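Local coordinates for protein P35 (Autographa californica nucleopolyhedrovirus, PDB 1P35) that inhibits caspases of the infected insect host, blocking the apoptosis that viral infection sets off, and also suppresses the host's antiviral RNA interference response, at residues A[10-15]-A[30-35]; A[17-22]-A[199-204]; A[95-100]-A[161-166]. All blocks are in the same frame, centred on the assembly; numbering follows the deposited sequence.

Interaction 1: A[10-15]-A[30-35]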
loop_
_atom_site.group_PDB
_atom_site.type_symbol
_atom_site.label_atom_id
_atom_site.label_comp_id
_atom_site.label_asym_id
_atom_site.label_seq_id
_atom_site.Cartn_x
_atom_site.Cartn_y
_atom_site.Cartn_z
ATOM N N VAL A 10 19.793 9.303 -8.567
ATOM C CA VAL A 10 18.797 9.124 -7.535
ATOM C C VAL A 10 17.500 9.792 -7.902
ATOM O O VAL A 10 17.483 10.646 -8.761
ATOM C CB VAL A 10 19.289 9.770 -6.161
ATOM C CG1 VAL A 10 19.602 11.274 -6.326
ATOM C CG2 VAL A 10 18.220 9.624 -5.105
ATOM N N SER A 11 16.417 9.382 -7.230
ATOM C CA SER A 11 15.088 10.002 -7.372
ATOM C C SER A 11 14.197 9.610 -6.207
ATOM O O SER A 11 14.601 8.856 -5.316
ATOM C CB SER A 11 14.380 9.612 -8.694
ATOM O OG SER A 11 13.947 8.258 -8.734
ATOM N N GLN A 12 12.994 10.163 -6.184
ATOM C CA GLN A 12 12.021 9.803 -5.173
ATOM C C GLN A 12 12.511 9.809 -3.707
ATOM O O GLN A 12 12.390 8.798 -2.987
ATOM C CB GLN A 12 11.453 8.413 -5.492
ATOM C CG GLN A 12 10.896 8.219 -6.907
ATOM C CD GLN A 12 10.680 6.733 -7.212
ATOM O OE1 GLN A 12 9.704 6.108 -6.758
ATOM N NE2 GLN A 12 11.638 6.147 -7.937
ATOM N N THR A 13 13.004 10.960 -3.260
ATOM C CA THR A 13 13.465 11.123 -1.905
ATOM C C THR A 13 12.262 11.519 -1.032
ATOM O O THR A 13 11.481 12.408 -1.375
ATOM C CB THR A 13 14.612 12.190 -1.847
ATOM O OG1 THR A 13 15.717 11.737 -2.653
ATOM C CG2 THR A 13 15.116 12.382 -0.435
ATOM N N ILE A 14 12.115 10.820 0.086
ATOM C CA ILE A 14 11.039 11.056 1.043
ATOM C C ILE A 14 11.673 11.302 2.407
ATOM O O ILE A 14 12.494 10.514 2.862
ATOM C CB ILE A 14 10.120 9.830 1.096
ATOM C CG1 ILE A 14 9.648 9.513 -0.338
ATOM C CG2 ILE A 14 8.905 10.114 1.943
ATOM C CD1 ILE A 14 8.726 8.315 -0.435
ATOM N N ILE A 15 11.230 12.365 3.078
ATOM C CA ILE A 15 11.795 12.789 4.323
ATOM C C ILE A 15 10.750 13.109 5.335
ATOM O O ILE A 15 9.704 13.650 4.993
ATOM C CB ILE A 15 12.591 14.096 4.113
ATOM C CG1 ILE A 15 13.752 13.858 3.154
ATOM C CG2 ILE A 15 12.992 14.717 5.467
ATOM C CD1 ILE A 15 14.436 15.211 2.731
ATOM N N ILE A 30 14.512 8.557 3.090
ATOM C CA ILE A 30 14.345 7.450 2.152
ATOM C C ILE A 30 14.581 7.952 0.725
ATOM O O ILE A 30 14.105 9.065 0.326
ATOM C CB ILE A 30 12.855 6.924 2.169
ATOM C CG1 ILE A 30 12.504 6.307 3.495
ATOM C CG2 ILE A 30 12.603 5.876 1.090
ATOM C CD1 ILE A 30 11.138 6.894 4.010
ATOM N N ASN A 31 15.327 7.165 -0.051
ATOM C CA ASN A 31 15.498 7.546 -1.466
ATOM C C ASN A 31 15.665 6.308 -2.326
ATOM O O ASN A 31 15.661 5.189 -1.811
ATOM C CB ASN A 31 16.676 8.526 -1.693
ATOM C CG ASN A 31 18.057 7.921 -1.425
ATOM O OD1 ASN A 31 18.221 6.707 -1.223
ATOM N ND2 ASN A 31 19.066 8.793 -1.396
ATOM N N LYS A 32 15.781 6.504 -3.632
ATOM C CA LYS A 32 15.964 5.376 -4.533
ATOM C C LYS A 32 17.086 5.561 -5.519
ATOM O O LYS A 32 16.998 6.389 -6.438
ATOM C CB LYS A 32 14.653 5.063 -5.248
ATOM C CG LYS A 32 14.673 3.785 -6.078
ATOM C CD LYS A 32 13.276 3.425 -6.581
ATOM C CE LYS A 32 12.312 3.282 -5.400
ATOM N NZ LYS A 32 10.958 2.864 -5.798
ATOM N N ILE A 33 18.144 4.782 -5.345
ATOM C CA ILE A 33 19.331 4.864 -6.229
ATOM C C ILE A 33 19.300 3.897 -7.415
ATOM O O ILE A 33 19.025 2.718 -7.268
ATOM C CB ILE A 33 20.633 4.667 -5.384
ATOM C CG1 ILE A 33 20.741 5.843 -4.404
ATOM C CG2 ILE A 33 21.896 4.575 -6.299
ATOM C CD1 ILE A 33 21.879 5.782 -3.410
ATOM N N MET A 34 19.596 4.425 -8.594
ATOM C CA MET A 34 19.558 3.690 -9.861
ATOM C C MET A 34 20.760 2.899 -10.405
ATOM O O MET A 34 20.577 2.092 -11.321
ATOM C CB MET A 34 19.116 4.649 -10.961
ATOM C CG MET A 34 17.625 4.903 -11.021
ATOM S SD MET A 34 16.732 3.386 -11.404
ATOM C CE MET A 34 17.605 2.787 -12.981
ATOM N N ASN A 35 21.968 3.104 -9.885
ATOM C CA ASN A 35 23.146 2.380 -10.416
ATOM C C ASN A 35 23.278 0.875 -10.108
ATOM O O ASN A 35 22.936 0.415 -9.017
ATOM C CB ASN A 35 24.410 3.090 -9.951
ATOM C CG ASN A 35 24.415 4.537 -10.349
ATOM O OD1 ASN A 35 23.464 5.278 -10.053
ATOM N ND2 ASN A 35 25.472 4.961 -11.024
HETATM O O HOH W 1 18.263 11.540 -2.008
#
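Residues 10-15 and 30-35 pair as the open ends of a beta hairpin, strands 10-21 and 24-33, running antiparallel at 166° with a beta bulge between Ser11 and Ile14. Ser11 and Lys32 form one hydrogen-bonded pair and Ile14 and Ile30 the other, the Ile14 N to Ile30 O bond being short and fairly straight (2.7 Å, 166°). Between them Gln12 takes a left-handed backbone conformation, and the register slips by one residue. The turned-out N-H of Gln12 meets Asp194 OD2, while Thr13 pairs with Asp194 and Val196 of strand 191-199. Inside the bulge Thr13 CA closes on Ile30 O at 3.1 Å.

The Gln12 amide lies against the aliphatic end of Lys32, Gln12 NE2 being 3.5 Å from Lys32 CD; the same NE2 donates to Ser11 OG in the amide plane, which fixes how the amide is turned. Beside them, Ile14 and Ile30 meet at their CB atoms and pack on Arg63 of helix 62-74. Val10 crosses Asn31 at about a right angle, CG2 anti to its backbone N and facing the amide. Asn31 OD1 accepts from Tyr100 OH, whereas its ND2 donates to a water, 2.9 Å away, that also binds Thr13 OG1 at 2.6 Å.

Interaction 2: A[17-22]-A[199-204]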
loop_
_atom_site.group_PDB
_atom_site.type_symbol
_atom_site.label_atom_id
_atom_site.label_comp_id
_atom_site.label_asym_id
_atom_site.label_seq_id
_atom_site.Cartn_x
_atom_site.Cartn_y
_atom_site.Cartn_z
ATOM N N ASP A 17 10.772 14.537 9.563
ATOM C CA ASP A 17 11.580 14.948 10.697
ATOM C C ASP A 17 10.575 15.476 11.715
ATOM O O ASP A 17 9.876 16.437 11.445
ATOM C CB ASP A 17 12.580 16.017 10.270
ATOM C CG ASP A 17 13.519 16.429 11.390
ATOM O OD1 ASP A 17 13.016 16.969 12.391
ATOM O OD2 ASP A 17 14.752 16.227 11.260
ATOM N N CYS A 18 10.521 14.819 12.879
ATOM C CA CYS A 18 9.566 15.156 13.921
ATOM C C CYS A 18 10.233 15.333 15.301
ATOM O O CYS A 18 11.296 14.767 15.559
ATOM C CB CYS A 18 8.502 14.029 14.012
ATOM S SG CYS A 18 7.552 13.604 12.498
ATOM N N GLN A 19 9.598 16.120 16.172
ATOM C CA GLN A 19 10.091 16.343 17.533
ATOM C C GLN A 19 9.753 15.022 18.230
ATOM O O GLN A 19 8.666 14.513 18.026
ATOM C CB GLN A 19 9.316 17.499 18.202
ATOM C CG GLN A 19 9.991 18.158 19.447
ATOM C CD GLN A 19 11.316 18.974 19.139
ATOM O OE1 GLN A 19 11.362 19.839 18.249
ATOM N NE2 GLN A 19 12.370 18.701 19.905
ATOM N N VAL A 20 10.696 14.445 18.978
ATOM C CA VAL A 20 10.460 13.188 19.720
ATOM C C VAL A 20 10.118 13.608 21.156
ATOM O O VAL A 20 9.202 13.062 21.760
ATOM C CB VAL A 20 11.693 12.307 19.737
ATOM C CG1 VAL A 20 11.524 11.202 20.802
ATOM C CG2 VAL A 20 11.914 11.675 18.347
ATOM N N ASP A 21 10.893 14.570 21.672
ATOM C CA ASP A 21 10.691 15.201 22.983
ATOM C C ASP A 21 11.372 16.553 22.976
ATOM O O ASP A 21 11.985 16.948 21.978
ATOM C CB ASP A 21 11.225 14.379 24.179
ATOM C CG ASP A 21 12.728 14.144 24.125
ATOM O OD1 ASP A 21 13.503 15.079 23.828
ATOM O OD2 ASP A 21 13.127 12.999 24.413
ATOM N N LYS A 22 11.304 17.242 24.110
ATOM C CA LYS A 22 11.907 18.558 24.234
ATOM C C LYS A 22 13.355 18.678 23.703
ATOM O O LYS A 22 13.762 19.766 23.295
ATOM C CB LYS A 22 11.815 19.057 25.704
ATOM C CG LYS A 22 12.263 20.512 25.890
ATOM C CD LYS A 22 11.977 21.067 27.289
ATOM C CE LYS A 22 12.399 22.550 27.407
ATOM N NZ LYS A 22 11.984 23.208 28.704
ATOM N N VAL A 199 7.480 17.831 8.145
ATOM C CA VAL A 199 8.313 18.289 9.296
ATOM C C VAL A 199 7.391 18.964 10.296
ATOM O O VAL A 199 6.701 19.901 9.926
ATOM C CB VAL A 199 9.389 19.332 8.894
ATOM C CG1 VAL A 199 10.324 19.575 10.085
ATOM C CG2 VAL A 199 10.207 18.858 7.655
ATOM N N ASP A 200 7.365 18.489 11.550
ATOM C CA ASP A 200 6.463 19.067 12.551
ATOM C C ASP A 200 7.183 19.874 13.606
ATOM O O ASP A 200 8.401 19.903 13.635
ATOM C CB ASP A 200 5.577 17.998 13.208
ATOM C CG ASP A 200 6.331 17.028 14.151
ATOM O OD1 ASP A 200 7.324 17.404 14.782
ATOM O OD2 ASP A 200 5.853 15.874 14.294
ATOM N N SER A 201 6.400 20.561 14.435
ATOM C CA SER A 201 6.892 21.420 15.499
ATOM C C SER A 201 7.841 22.471 14.963
ATOM O O SER A 201 8.893 22.723 15.564
ATOM C CB SER A 201 7.587 20.605 16.594
ATOM O OG SER A 201 6.830 19.442 16.893
ATOM N N VAL A 202 7.458 23.083 13.838
ATOM C CA VAL A 202 8.287 24.117 13.213
ATOM C C VAL A 202 7.594 25.419 12.952
ATOM O O VAL A 202 6.420 25.458 12.721
ATOM C CB VAL A 202 8.943 23.640 11.869
ATOM C CG1 VAL A 202 10.062 22.686 12.209
ATOM C CG2 VAL A 202 7.884 22.927 10.930
ATOM N N GLN A 203 8.347 26.495 13.047
ATOM C CA GLN A 203 7.828 27.825 12.793
ATOM C C GLN A 203 7.811 28.122 11.295
ATOM O O GLN A 203 8.645 27.638 10.527
ATOM C CB GLN A 203 8.702 28.869 13.495
ATOM C CG GLN A 203 8.597 28.894 15.017
ATOM C CD GLN A 203 9.554 29.905 15.619
ATOM O OE1 GLN A 203 9.634 31.051 15.159
ATOM N NE2 GLN A 203 10.282 29.492 16.652
ATOM N N PHE A 204 6.864 28.947 10.895
ATOM C CA PHE A 204 6.730 29.362 9.507
ATOM C C PHE A 204 7.828 30.347 9.134
ATOM O O PHE A 204 8.215 31.198 9.943
ATOM C CB PHE A 204 5.383 30.048 9.320
ATOM C CG PHE A 204 5.047 30.353 7.907
ATOM C CD1 PHE A 204 4.874 29.316 6.982
ATOM C CD2 PHE A 204 4.856 31.672 7.494
ATOM C CE1 PHE A 204 4.513 29.578 5.675
ATOM C CE2 PHE A 204 4.491 31.946 6.173
ATOM C CZ PHE A 204 4.319 30.899 5.265
HETATM O O HOH W 2 6.143 14.787 16.736
#
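Asp17, Asp200 and Gln19 carry most of this contact. Asp17 O accepts the N-H of Asp200 in the plane of its carbonyl (3.2 Å, 151°) and also receives a CA-H...O contact from Val199 CA at 3.2 Å. The Asp17 carboxylate itself turns to Tyr170 and Arg25.

Asp200 turns its side chain to the backbone at Cys18 and Gln19. Its CG sits between the backbone N and carbonyl carbon (chi1 70°), and OD1 takes the Gln19 N-H through its syn lone pair at 3.0 Å, a side-chain oxygen standing where the next backbone acceptor might. OD2 rests 3.2 Å from Cys18 CB. This is where parallel strands 10-21 and 191-199 part company: Asp17-Val199 is the bridge between these segments, and the chain turns away at Ser201, whose backbone is left-handed, toward helix 206-215. Ser201 OG donates to the same OD1 from above the carboxylate plane, 58° out of it, giving that oxygen two donors.

Gln19 brings CB to within 3.4 Å of Ser201 OG. Its chain bends at chi2, and NE2 donates to Asp21 O while OE1 accepts from Arg25. A water donates to both Gln19 O and Asp200 OD2, at 2.7 Å from the latter.

Interaction 3: A[95-100]-A[161-166]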
loop_
_atom_site.group_PDB
_atom_site.type_symbol
_atom_site.label_atom_id
_atom_site.label_comp_id
_atom_site.label_asym_id
_atom_site.label_seq_id
_atom_site.Cartn_x
_atom_site.Cartn_y
_atom_site.Cartn_z
ATOM N N PHE A 95 10.889 -5.790 -3.691
ATOM C CA PHE A 95 12.249 -5.558 -3.250
ATOM C C PHE A 95 12.265 -5.089 -1.794
ATOM O O PHE A 95 11.558 -4.140 -1.436
ATOM C CB PHE A 95 12.930 -4.517 -4.142
ATOM C CG PHE A 95 12.951 -4.859 -5.613
ATOM C CD1 PHE A 95 13.965 -5.661 -6.142
ATOM C CD2 PHE A 95 12.046 -4.253 -6.499
ATOM C CE1 PHE A 95 14.105 -5.846 -7.528
ATOM C CE2 PHE A 95 12.168 -4.422 -7.896
ATOM C CZ PHE A 95 13.209 -5.222 -8.407
ATOM N N LYS A 96 13.058 -5.747 -0.949
ATOM C CA LYS A 96 13.102 -5.322 0.445
ATOM C C LYS A 96 13.910 -4.035 0.601
ATOM O O LYS A 96 14.845 -3.788 -0.151
ATOM C CB LYS A 96 13.733 -6.389 1.352
ATOM C CG LYS A 96 15.226 -6.647 1.109
ATOM C CD LYS A 96 15.814 -7.580 2.190
ATOM C CE LYS A 96 17.075 -8.309 1.692
ATOM N NZ LYS A 96 18.143 -7.406 1.181
ATOM N N ASP A 97 13.532 -3.217 1.570
ATOM C CA ASP A 97 14.279 -1.996 1.843
ATOM C C ASP A 97 15.741 -2.258 2.219
ATOM O O ASP A 97 16.041 -3.209 2.959
ATOM C CB ASP A 97 13.653 -1.228 3.017
ATOM C CG ASP A 97 12.217 -0.826 2.765
ATOM O OD1 ASP A 97 11.861 -0.542 1.595
ATOM O OD2 ASP A 97 11.446 -0.771 3.750
ATOM N N GLU A 98 16.654 -1.419 1.715
ATOM C CA GLU A 98 18.067 -1.533 2.082
ATOM C C GLU A 98 18.303 -0.427 3.130
ATOM O O GLU A 98 17.615 0.586 3.121
ATOM C CB GLU A 98 18.989 -1.317 0.888
ATOM C CG GLU A 98 18.987 -2.387 -0.173
ATOM C CD GLU A 98 19.708 -3.628 0.262
ATOM O OE1 GLU A 98 19.242 -4.285 1.215
ATOM O OE2 GLU A 98 20.751 -3.943 -0.344
ATOM N N HIS A 99 19.261 -0.623 4.034
ATOM C CA HIS A 99 19.528 0.379 5.042
ATOM C C HIS A 99 20.911 0.983 4.959
ATOM O O HIS A 99 21.910 0.267 4.837
ATOM C CB HIS A 99 19.311 -0.207 6.432
ATOM C CG HIS A 99 17.911 -0.680 6.659
ATOM N ND1 HIS A 99 17.410 -1.831 6.085
ATOM C CD2 HIS A 99 16.891 -0.139 7.364
ATOM C CE1 HIS A 99 16.145 -1.981 6.433
ATOM N NE2 HIS A 99 15.806 -0.967 7.211
ATOM N N TYR A 100 20.970 2.312 4.965
ATOM C CA TYR A 100 22.257 2.935 4.951
ATOM C C TYR A 100 22.854 2.724 6.353
ATOM O O TYR A 100 22.125 2.639 7.345
ATOM C CB TYR A 100 22.182 4.440 4.729
ATOM C CG TYR A 100 21.787 4.920 3.330
ATOM C CD1 TYR A 100 20.449 5.074 2.959
ATOM C CD2 TYR A 100 22.754 5.313 2.439
ATOM C CE1 TYR A 100 20.107 5.625 1.727
ATOM C CE2 TYR A 100 22.426 5.866 1.207
ATOM C CZ TYR A 100 21.111 6.025 0.852
ATOM O OH TYR A 100 20.817 6.597 -0.373
ATOM N N GLY A 161 16.028 -1.960 -7.802
ATOM C CA GLY A 161 14.699 -1.512 -7.456
ATOM C C GLY A 161 14.325 -1.279 -6.004
ATOM O O GLY A 161 13.176 -1.005 -5.739
ATOM N N SER A 162 15.262 -1.394 -5.073
ATOM C CA SER A 162 14.993 -1.141 -3.664
ATOM C C SER A 162 14.931 0.330 -3.221
ATOM O O SER A 162 15.573 1.179 -3.826
ATOM C CB SER A 162 16.105 -1.771 -2.783
ATOM O OG SER A 162 16.027 -3.170 -2.731
ATOM N N ASN A 163 14.161 0.600 -2.156
ATOM C CA ASN A 163 14.196 1.908 -1.510
ATOM C C ASN A 163 15.389 1.756 -0.560
ATOM O O ASN A 163 15.574 0.652 0.039
ATOM C CB ASN A 163 12.966 2.178 -0.643
ATOM C CG ASN A 163 11.740 2.579 -1.465
ATOM O OD1 ASN A 163 11.778 3.520 -2.246
ATOM N ND2 ASN A 163 10.656 1.865 -1.268
ATOM N N GLN A 164 16.205 2.818 -0.435
ATOM C CA GLN A 164 17.358 2.808 0.462
ATOM C C GLN A 164 16.856 3.661 1.603
ATOM O O GLN A 164 16.447 4.788 1.367
ATOM C CB GLN A 164 18.584 3.448 -0.159
ATOM C CG GLN A 164 18.756 3.173 -1.646
ATOM C CD GLN A 164 18.703 1.728 -1.971
ATOM O OE1 GLN A 164 19.029 0.879 -1.133
ATOM N NE2 GLN A 164 18.314 1.417 -3.204
ATOM N N VAL A 165 16.892 3.148 2.838
ATOM C CA VAL A 165 16.293 3.879 3.941
ATOM C C VAL A 165 17.187 4.065 5.170
ATOM O O VAL A 165 18.227 3.404 5.320
ATOM C CB VAL A 165 14.958 3.178 4.339
ATOM C CG1 VAL A 165 14.159 2.802 3.066
ATOM C CG2 VAL A 165 15.250 1.842 5.092
ATOM N N LEU A 166 16.816 5.026 6.015
ATOM C CA LEU A 166 17.571 5.281 7.239
ATOM C C LEU A 166 16.690 6.121 8.109
ATOM O O LEU A 166 15.790 6.779 7.618
ATOM C CB LEU A 166 18.879 6.028 6.989
ATOM C CG LEU A 166 18.816 7.504 6.523
ATOM C CD1 LEU A 166 18.833 8.443 7.702
ATOM C CD2 LEU A 166 20.034 7.839 5.684
HETATM O O HOH W 3 12.404 -1.519 -1.044
#
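Glu98 and His99 pair with Gln164 and Val165 as parallel neighbours, joining strand 98-106 to strand 164-170 within the large mixed beta structure of P35. Three backbone hydrogen bonds zigzag between them: Glu98 N to Asn163 O, Val165 N to Glu98 O, the shortest at 2.7 Å, and Tyr100 N to Val165 O.

Each face of the pair has its own packing. On one, Val165 CG2, the branch between the backbone N and the carbonyl carbon, lies over the His99 imidazole, 3.8 Å from the ring centroid and offset toward the rim. On the other, Glu98 and Gln164 run side by side, their carboxylate and amide planes 71° apart. Gln164 OE1 is pressed against Glu98 CB at 3.0 Å, buried without a polar partner, while the Glu98 carboxylate leads away to a salt bridge with Lys96 NZ whose hydrogen bond is weak. Tyr100 crosses Gln164 at about a right angle, its CE1 3.3 Å from Gln164 CB, and touches Leu166 CD2; its hydroxyl reaches Asn31 OD1 on strand 24-33, and its side chain packs on Met44 and Cys152 of further strands.

Toward Phe95 and Gly161, side chains and water take over. Gly161 CA makes a CH-pi contact over the centre of the Phe95 ring face, 13° off the ring normal. Ser162 OG donates to Lys96 O at 2.9 Å. The outer end of this region meets the second subunit, where Lys96 N donates to Asp86 of that chain and Phe95 packs on the same residue. One water ties both segments together: it donates to Phe95 O and Asp97 OD1 and accepts the N-H of Asn163 at 3.0 Å.

How the interactions relate
All three contacts lie among the paired strands of the mixed beta structure. Interactions 1 and 2 share strand 10-21: interaction 1 uses its beginning, paired with strand 24-33, and interaction 2 its far end, beside strand 191-199, their centres about 23 Å apart. Interaction 3 lies about 9 Å from interaction 1, centre to centre, because strand 164-170 neighbours strand 24-33; Asn31 bonds to both Tyr100 and Gln164 there. Interactions 2 and 3 do not touch, their nearest atoms about 9 Å apart. Along the chain, the segments of interactions 1 and 2 alternate, and interaction 3 follows interaction 1, nested within the excursion closed by interaction 2, so parts far apart in sequence are joined laterally.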